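Local atomic coordinates of putative fimbrium anchoring subunit Fim4B (Bacteroides ovatus, PDB entry 5CAG), a protein that probably serves as the anchoring subunit of a fimbrium, as a predicted lipoprotein of the outer membrane in the FimB/Mfa2 family. Residues P16-W26 with L55-P66; F149-A160 with F189-T199. All coordinates share one frame; numbering follows the deposited sequence.

Contact 1: P16-W26 with L55-P66; sequences PVSGVDIKLDW and LSVRGGEMKVPP. With SO4 (sulfate ion), chain C.
Val-20 and Met-62 are a hydrogen-bonded pair of an antiparallel beta pairing in which strand 20-25 runs at 172° to strand 59-62. Evidence for the register is the backbone bonding: Val-20 N reaches Met-62 O at 2.8 Å, nearly straight, and Met-62 N returns to Val-20 O. Ile-22 N to Gly-60 O repeats the pattern, the reverse bond from Gly-60 N being weak, and Leu-24 N binds Arg-58 O in the type I turn from Ser-56 to Gly-59. The other edge of strand 20-25 bonds Leu-134, Leu-136 and Trp-138, so it lies between two strands. Lys-63 N makes weak, long bonds to a sulfate ion.

Apolar contacts gather on the face of Val-20, Ile-22 and Met-62. The selenomethionine Met-62 bends at its last torsion (chi3 -59°), bringing CE to 3.7 Å from Ile-22 CD1, while Val-20 CG2 meets Val-64 CG2 at 3.9 Å. On the reverse face two carboxylates come near, Asp-21 OD2 lying 3.9 Å from Glu-61 OE2.

At the turn, the Trp-26 indole takes Val-57 CG2 over one face, toward its rim. Its NE1 donates to Val-57 O at 2.7 Å; the acceptor lies in the ring plane, but the donor stands above the carbonyl plane.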
# COMPACT_ATOMS: atom_id res chain seq x y z
N PRO A 16 -4.91 34.55 -14.52
CA PRO A 16 -6.28 34.18 -14.09
C PRO A 16 -6.46 32.70 -13.70
O PRO A 16 -5.91 31.81 -14.36
CB PRO A 16 -7.16 34.53 -15.30
CG PRO A 16 -6.22 34.61 -16.46
CD PRO A 16 -4.92 35.10 -15.90
N VAL A 17 -7.24 32.45 -12.62
CA VAL A 17 -7.49 31.09 -12.11
C VAL A 17 -8.97 30.83 -11.85
O VAL A 17 -9.59 31.46 -10.99
CB VAL A 17 -6.66 30.72 -10.86
CG1 VAL A 17 -5.25 30.27 -11.24
CG2 VAL A 17 -6.62 31.84 -9.82
N SER A 18 -9.51 29.86 -12.58
CA SER A 18 -10.87 29.38 -12.38
C SER A 18 -10.76 28.29 -11.32
O SER A 18 -10.36 27.17 -11.64
CB SER A 18 -11.49 28.89 -13.69
OG SER A 18 -10.79 27.82 -14.31
N GLY A 19 -10.98 28.66 -10.06
CA GLY A 19 -10.87 27.75 -8.93
C GLY A 19 -11.77 26.53 -9.00
O GLY A 19 -12.80 26.54 -9.68
N VAL A 20 -11.36 25.45 -8.32
CA VAL A 20 -12.14 24.22 -8.24
C VAL A 20 -12.55 23.99 -6.78
O VAL A 20 -11.95 24.56 -5.87
CB VAL A 20 -11.47 22.97 -8.86
CG1 VAL A 20 -11.25 23.13 -10.36
CG2 VAL A 20 -10.17 22.60 -8.16
N ASP A 21 -13.61 23.19 -6.57
CA ASP A 21 -14.12 22.86 -5.26
C ASP A 21 -14.29 21.35 -5.18
O ASP A 21 -15.22 20.78 -5.78
CB ASP A 21 -15.42 23.62 -4.94
CG ASP A 21 -15.93 23.55 -3.51
OD1 ASP A 21 -15.38 22.74 -2.71
OD2 ASP A 21 -16.90 24.27 -3.19
N ILE A 22 -13.38 20.70 -4.45
CA ILE A 22 -13.37 19.26 -4.27
C ILE A 22 -14.15 18.91 -3.01
O ILE A 22 -13.91 19.48 -1.94
CB ILE A 22 -11.91 18.74 -4.24
CG1 ILE A 22 -11.25 18.88 -5.62
CG2 ILE A 22 -11.82 17.29 -3.73
CD1 ILE A 22 -9.81 19.34 -5.58
N LYS A 23 -15.12 18.00 -3.15
CA LYS A 23 -15.87 17.41 -2.04
C LYS A 23 -15.50 15.93 -2.01
O LYS A 23 -15.52 15.27 -3.05
CB LYS A 23 -17.39 17.62 -2.15
CG LYS A 23 -18.14 17.15 -0.90
CD LYS A 23 -19.61 16.81 -1.20
CE LYS A 23 -20.24 15.88 -0.18
NZ LYS A 23 -21.70 16.13 -0.02
N LEU A 24 -15.10 15.44 -0.84
CA LEU A 24 -14.71 14.04 -0.68
C LEU A 24 -15.72 13.30 0.15
O LEU A 24 -16.11 13.77 1.21
CB LEU A 24 -13.31 13.89 -0.06
CG LEU A 24 -12.14 14.48 -0.84
CD1 LEU A 24 -10.91 14.50 -0.00
CD2 LEU A 24 -11.86 13.72 -2.09
N ASP A 25 -16.16 12.15 -0.35
CA ASP A 25 -17.07 11.27 0.35
C ASP A 25 -16.26 10.10 0.83
O ASP A 25 -15.32 9.65 0.14
CB ASP A 25 -18.25 10.82 -0.53
CG ASP A 25 -19.38 10.14 0.23
OD1 ASP A 25 -19.43 10.29 1.49
OD2 ASP A 25 -20.23 9.48 -0.42
N TRP A 26 -16.55 9.67 2.07
CA TRP A 26 -15.80 8.57 2.66
C TRP A 26 -16.74 7.48 3.07
O TRP A 26 -16.32 6.54 3.76
CB TRP A 26 -14.95 9.03 3.86
CG TRP A 26 -13.83 9.95 3.49
CD1 TRP A 26 -13.88 11.31 3.39
CD2 TRP A 26 -12.48 9.57 3.16
NE1 TRP A 26 -12.66 11.80 2.98
CE2 TRP A 26 -11.78 10.76 2.85
CE3 TRP A 26 -11.79 8.35 3.14
CZ2 TRP A 26 -10.43 10.75 2.48
CZ3 TRP A 26 -10.46 8.34 2.76
CH2 TRP A 26 -9.80 9.52 2.41
N LEU A 55 -5.37 19.41 1.73
CA LEU A 55 -6.78 19.70 1.98
C LEU A 55 -7.35 18.98 3.17
O LEU A 55 -6.81 17.95 3.59
CB LEU A 55 -7.59 19.27 0.76
CG LEU A 55 -7.73 20.24 -0.38
CD1 LEU A 55 -8.73 19.71 -1.37
CD2 LEU A 55 -8.19 21.62 0.11
N SER A 56 -8.51 19.47 3.66
CA SER A 56 -9.29 18.86 4.74
C SER A 56 -9.74 17.47 4.30
O SER A 56 -9.89 17.24 3.09
CB SER A 56 -10.50 19.73 5.08
OG SER A 56 -11.45 19.09 5.92
N VAL A 57 -9.98 16.55 5.25
CA VAL A 57 -10.42 15.22 4.85
C VAL A 57 -11.71 15.30 3.97
O VAL A 57 -11.90 14.43 3.12
CB VAL A 57 -10.60 14.31 6.08
CG1 VAL A 57 -11.92 14.56 6.78
CG2 VAL A 57 -10.44 12.85 5.70
N ARG A 58 -12.52 16.36 4.12
CA ARG A 58 -13.77 16.58 3.37
C ARG A 58 -13.55 17.30 2.03
O ARG A 58 -14.48 17.47 1.25
CB ARG A 58 -14.78 17.38 4.22
CG ARG A 58 -14.94 16.95 5.69
CD ARG A 58 -15.80 15.70 5.89
NE ARG A 58 -16.07 15.45 7.32
CZ ARG A 58 -16.54 14.31 7.82
NH1 ARG A 58 -16.81 13.29 7.02
NH2 ARG A 58 -16.74 14.19 9.12
N GLY A 59 -12.32 17.71 1.78
CA GLY A 59 -11.95 18.43 0.56
C GLY A 59 -11.86 19.92 0.81
O GLY A 59 -11.64 20.35 1.95
N GLY A 60 -12.03 20.70 -0.26
CA GLY A 60 -12.01 22.16 -0.19
C GLY A 60 -11.72 22.86 -1.50
O GLY A 60 -11.57 22.22 -2.54
N GLU A 61 -11.67 24.21 -1.44
CA GLU A 61 -11.37 25.07 -2.58
C GLU A 61 -9.87 25.01 -2.91
O GLU A 61 -9.04 24.88 -2.00
CB GLU A 61 -11.79 26.51 -2.29
CG GLU A 61 -13.30 26.71 -2.25
CD GLU A 61 -13.84 27.72 -3.24
OE1 GLU A 61 -13.05 28.54 -3.76
OE2 GLU A 61 -15.06 27.68 -3.51
N MSE A 62 -9.54 25.12 -4.20
CA MSE A 62 -8.18 25.04 -4.73
C MSE A 62 -8.12 25.76 -6.08
O MSE A 62 -8.92 25.47 -6.95
CB MSE A 62 -7.84 23.55 -4.90
CG MSE A 62 -6.41 23.27 -5.22
SE MSE A 62 -6.19 21.37 -5.54
CE MSE A 62 -6.78 20.77 -3.90
N LYS A 63 -7.20 26.71 -6.27
CA LYS A 63 -7.21 27.45 -7.53
C LYS A 63 -6.26 26.84 -8.56
O LYS A 63 -5.05 26.98 -8.49
CB LYS A 63 -6.95 28.96 -7.33
CG LYS A 63 -8.20 29.68 -6.80
CD LYS A 63 -7.88 31.05 -6.22
CE LYS A 63 -9.08 31.71 -5.58
NZ LYS A 63 -8.77 33.09 -5.10
N VAL A 64 -6.87 26.12 -9.50
CA VAL A 64 -6.23 25.44 -10.61
C VAL A 64 -6.43 26.30 -11.86
O VAL A 64 -7.57 26.66 -12.18
CB VAL A 64 -6.83 24.01 -10.78
CG1 VAL A 64 -6.33 23.32 -12.04
CG2 VAL A 64 -6.53 23.14 -9.56
N PRO A 65 -5.36 26.66 -12.60
CA PRO A 65 -5.56 27.41 -13.85
C PRO A 65 -6.11 26.48 -14.94
O PRO A 65 -5.93 25.26 -14.82
CB PRO A 65 -4.17 27.94 -14.18
CG PRO A 65 -3.22 26.99 -13.52
CD PRO A 65 -3.93 26.32 -12.38
N PRO A 66 -6.77 26.95 -16.02
CA PRO A 66 -7.30 26.00 -17.02
C PRO A 66 -6.19 25.23 -17.77
O PRO A 66 -5.04 25.69 -17.86
CB PRO A 66 -8.13 26.88 -17.96
CG PRO A 66 -8.41 28.13 -17.17
CD PRO A 66 -7.15 28.34 -16.36
S SO4 C . -4.98 28.19 -3.28
O1 SO4 C . -4.25 29.44 -3.53
O2 SO4 C . -4.74 27.78 -1.89
O3 SO4 C . -6.42 28.42 -3.46
O4 SO4 C . -4.50 27.16 -4.23

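Contact 2: F149-A160 with F189-T199; sequences FAVEAKGLEYVA and FEVKKGDNKVT. With SO4 (sulfate ion), chain J.
Lys-193 NZ donates to two backbone carbonyls of the 149-160 segment, Leu-156 O at 3.1 Å and Val-159 O at 3.0 Å, so its ammonium group bridges the 3-10 turn 156-158 and the residue after it. The bend at the end of the lysine chain (chi4 135°) turns NZ onto both oxygens. Leu-156 O also accepts from Val-159 N, which arrives from the face of the carbonyl plane opposite to NZ.

The strands themselves join through Val-151 and Val-198, a hydrogen-bonded pair. Val-151 N meets Val-198 O in the carbonyl plane, and Val-198 N returns to Val-151 O, both at 2.9 Å. Farther along, Ala-153 N binds Asn-196 O. The backbone N atoms of Asp-195, Asn-196 and Lys-197 converge on O4 of a sulfate, probably picked up from the crystallisation medium, each at 2.8 Å.

Val-151 CG1 and Val-198 CG2 are 3.5 Å apart, the two side chains running alongside each other in the same direction. Leu-156 sends CD2 to within 3.8 Å of Val-198 CG1, and its CD1 approaches Lys-197 O; Phe-237 of strand 232-239 also touches this leucine. At the far end Phe-149 presents CE2 to Phe-189 CE1, with ring planes at 83°; Phe-189 CE1 lies at the edge of the Phe-149 ring. Phe-202 stacks on Phe-189 and also touches Phe-149, extending the aromatic group.

Lys-192 and Thr-199 exchange backbone bonds, and Gly-194 N closes onto Lys-197 O, so strands 187-193 and 197-205 form a beta hairpin joined by the loop 194-196. Its second strand pairs antiparallel with strand 134-154, at 153° for the short segments: a hairpin docked against a third strand, as part of an all-beta domain.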
# COMPACT_ATOMS: atom_id res chain seq x y z
N PHE A 149 -3.89 -15.27 8.59
CA PHE A 149 -3.85 -16.73 8.44
C PHE A 149 -3.54 -17.37 9.78
O PHE A 149 -3.12 -16.71 10.74
CB PHE A 149 -2.83 -17.17 7.38
CG PHE A 149 -1.39 -17.03 7.81
CD1 PHE A 149 -0.74 -18.05 8.50
CD2 PHE A 149 -0.68 -15.86 7.55
CE1 PHE A 149 0.58 -17.89 8.93
CE2 PHE A 149 0.65 -15.72 7.96
CZ PHE A 149 1.26 -16.74 8.65
N ALA A 150 -3.72 -18.68 9.82
CA ALA A 150 -3.38 -19.50 10.97
C ALA A 150 -2.85 -20.84 10.45
O ALA A 150 -3.40 -21.38 9.49
CB ALA A 150 -4.58 -19.69 11.88
N VAL A 151 -1.72 -21.31 11.00
CA VAL A 151 -1.20 -22.58 10.56
C VAL A 151 -0.76 -23.38 11.79
O VAL A 151 -0.26 -22.83 12.77
CB VAL A 151 -0.11 -22.47 9.47
CG1 VAL A 151 1.10 -21.71 9.97
CG2 VAL A 151 0.29 -23.83 8.93
N GLU A 152 -1.05 -24.67 11.74
CA GLU A 152 -0.75 -25.59 12.81
C GLU A 152 0.75 -25.92 12.81
O GLU A 152 1.30 -26.21 11.74
CB GLU A 152 -1.59 -26.83 12.58
CG GLU A 152 -1.95 -27.62 13.81
CD GLU A 152 -2.79 -28.82 13.43
OE1 GLU A 152 -3.97 -28.61 13.06
OE2 GLU A 152 -2.24 -29.95 13.41
N ALA A 153 1.42 -25.85 13.99
CA ALA A 153 2.85 -26.15 14.13
C ALA A 153 3.19 -26.87 15.46
O ALA A 153 2.86 -26.40 16.56
CB ALA A 153 3.66 -24.88 14.00
N LYS A 154 3.88 -28.03 15.33
CA LYS A 154 4.29 -28.88 16.45
C LYS A 154 5.54 -28.33 17.14
O LYS A 154 6.44 -27.81 16.47
CB LYS A 154 4.54 -30.32 15.96
CG LYS A 154 4.65 -31.39 17.06
CD LYS A 154 4.88 -32.80 16.49
CE LYS A 154 5.44 -33.78 17.51
NZ LYS A 154 5.68 -35.14 16.94
N GLY A 155 5.58 -28.48 18.46
CA GLY A 155 6.72 -28.09 19.27
C GLY A 155 7.02 -26.61 19.34
O GLY A 155 8.18 -26.20 19.26
N LEU A 156 5.98 -25.81 19.54
CA LEU A 156 6.21 -24.38 19.66
C LEU A 156 6.81 -24.08 21.02
O LEU A 156 7.34 -22.99 21.22
CB LEU A 156 4.93 -23.56 19.41
CG LEU A 156 4.30 -23.63 18.02
CD1 LEU A 156 2.97 -23.00 18.04
CD2 LEU A 156 5.16 -22.96 16.97
N GLU A 157 6.78 -25.06 21.95
CA GLU A 157 7.37 -24.91 23.28
C GLU A 157 8.87 -24.59 23.18
O GLU A 157 9.43 -23.99 24.09
CB GLU A 157 7.16 -26.17 24.15
CG GLU A 157 7.80 -27.46 23.65
CD GLU A 157 6.84 -28.51 23.13
OE1 GLU A 157 5.87 -28.14 22.41
OE2 GLU A 157 7.06 -29.70 23.44
N TYR A 158 9.48 -25.00 22.06
CA TYR A 158 10.89 -24.80 21.74
C TYR A 158 11.13 -23.45 21.04
O TYR A 158 12.28 -23.08 20.85
CB TYR A 158 11.38 -25.96 20.86
CG TYR A 158 11.12 -27.33 21.45
CD1 TYR A 158 11.42 -27.62 22.77
CD2 TYR A 158 10.59 -28.35 20.66
CE1 TYR A 158 11.18 -28.88 23.31
CE2 TYR A 158 10.36 -29.63 21.18
CZ TYR A 158 10.65 -29.89 22.52
OH TYR A 158 10.41 -31.13 23.05
N VAL A 159 10.07 -22.72 20.69
CA VAL A 159 10.22 -21.45 19.99
C VAL A 159 10.25 -20.29 20.98
O VAL A 159 9.44 -20.23 21.90
CB VAL A 159 9.13 -21.22 18.91
CG1 VAL A 159 9.29 -19.85 18.28
CG2 VAL A 159 9.17 -22.30 17.83
N ALA A 160 11.20 -19.37 20.77
CA ALA A 160 11.33 -18.14 21.52
C ALA A 160 10.45 -17.10 20.88
O ALA A 160 9.62 -16.49 21.56
CB ALA A 160 12.77 -17.67 21.53
N PHE A 189 6.15 -9.35 9.07
CA PHE A 189 5.01 -9.32 9.97
C PHE A 189 5.31 -10.17 11.20
O PHE A 189 6.07 -11.13 11.12
CB PHE A 189 3.70 -9.75 9.29
CG PHE A 189 3.75 -11.08 8.60
CD1 PHE A 189 3.44 -12.25 9.28
CD2 PHE A 189 4.09 -11.17 7.25
CE1 PHE A 189 3.47 -13.48 8.62
CE2 PHE A 189 4.15 -12.40 6.61
CZ PHE A 189 3.83 -13.55 7.29
N GLU A 190 4.78 -9.77 12.34
CA GLU A 190 4.93 -10.53 13.57
C GLU A 190 3.96 -11.69 13.53
O GLU A 190 2.90 -11.59 12.87
CB GLU A 190 4.67 -9.68 14.81
CG GLU A 190 5.44 -8.39 14.82
CD GLU A 190 5.29 -7.53 16.05
OE1 GLU A 190 4.45 -7.88 16.92
OE2 GLU A 190 6.02 -6.51 16.13
N VAL A 191 4.32 -12.78 14.24
CA VAL A 191 3.53 -14.02 14.32
C VAL A 191 3.26 -14.33 15.79
O VAL A 191 4.20 -14.37 16.59
CB VAL A 191 4.24 -15.19 13.62
CG1 VAL A 191 3.41 -16.45 13.68
CG2 VAL A 191 4.61 -14.86 12.17
N LYS A 192 1.97 -14.53 16.14
CA LYS A 192 1.48 -14.86 17.48
C LYS A 192 1.58 -16.36 17.65
O LYS A 192 1.05 -17.11 16.82
CB LYS A 192 0.02 -14.35 17.68
CG LYS A 192 -0.53 -14.56 19.09
CD LYS A 192 -2.02 -14.23 19.21
CE LYS A 192 -2.55 -14.53 20.60
NZ LYS A 192 -3.93 -14.02 20.80
N LYS A 193 2.28 -16.83 18.69
CA LYS A 193 2.37 -18.27 18.79
C LYS A 193 1.43 -18.79 19.85
O LYS A 193 1.45 -18.31 20.98
CB LYS A 193 3.82 -18.79 19.00
CG LYS A 193 4.48 -18.53 20.34
CD LYS A 193 5.62 -19.50 20.61
CE LYS A 193 6.33 -19.19 21.91
NZ LYS A 193 6.59 -20.42 22.71
N GLY A 194 0.63 -19.77 19.48
CA GLY A 194 -0.23 -20.50 20.40
C GLY A 194 0.55 -21.67 20.99
O GLY A 194 1.77 -21.56 21.23
N ASP A 195 -0.13 -22.80 21.23
CA ASP A 195 0.51 -24.03 21.74
C ASP A 195 0.70 -25.03 20.56
O ASP A 195 1.74 -25.72 20.48
CB ASP A 195 -0.32 -24.67 22.89
CG ASP A 195 -0.68 -23.75 24.05
OD1 ASP A 195 0.20 -22.97 24.50
OD2 ASP A 195 -1.83 -23.83 24.54
N ASN A 196 -0.29 -25.04 19.63
CA ASN A 196 -0.32 -25.91 18.46
C ASN A 196 -0.55 -25.12 17.15
O ASN A 196 -0.42 -25.71 16.08
CB ASN A 196 -1.40 -26.96 18.65
CG ASN A 196 -1.17 -27.82 19.88
OD1 ASN A 196 -0.37 -28.77 19.87
ND2 ASN A 196 -1.82 -27.44 20.99
N LYS A 197 -0.83 -23.82 17.23
CA LYS A 197 -1.10 -22.92 16.09
C LYS A 197 -0.21 -21.71 16.12
O LYS A 197 0.33 -21.37 17.17
CB LYS A 197 -2.57 -22.42 16.14
CG LYS A 197 -3.51 -23.16 15.20
CD LYS A 197 -5.00 -22.86 15.46
CE LYS A 197 -5.87 -23.91 14.79
NZ LYS A 197 -7.27 -23.86 15.28
N VAL A 198 -0.10 -21.01 14.98
CA VAL A 198 0.56 -19.72 14.84
C VAL A 198 -0.36 -18.85 14.01
O VAL A 198 -0.89 -19.30 12.99
CB VAL A 198 2.03 -19.67 14.36
CG1 VAL A 198 2.97 -20.28 15.38
CG2 VAL A 198 2.22 -20.27 12.99
N THR A 199 -0.64 -17.64 14.50
CA THR A 199 -1.57 -16.72 13.87
C THR A 199 -0.84 -15.45 13.49
O THR A 199 -0.03 -14.97 14.26
CB THR A 199 -2.72 -16.50 14.85
OG1 THR A 199 -3.51 -17.70 14.90
CG2 THR A 199 -3.60 -15.33 14.48
S SO4 J . -3.44 -22.90 20.36
O1 SO4 J . -3.14 -21.98 21.47
O2 SO4 J . -3.79 -24.24 20.86
O3 SO4 J . -4.54 -22.36 19.54
O4 SO4 J . -2.29 -23.06 19.49

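In the fold
Contact 1 and contact 2 lie on opposite sides of the chain's centre, their own centres 50 Å apart and their nearest atoms about 24 Å apart, so they do not touch. Both segments of contact 1 precede those of contact 2 in the sequence. The long, interrupted strand 134-154 relates them: its early residues pair in parallel with strand 20-25 of contact 1, and its last residues supply the first strand of contact 2, antiparallel to strand 197-205. One strand, though interrupted, thus takes part in pairings near both ends of the elongated, mostly beta molecule that is the putative anchoring subunit.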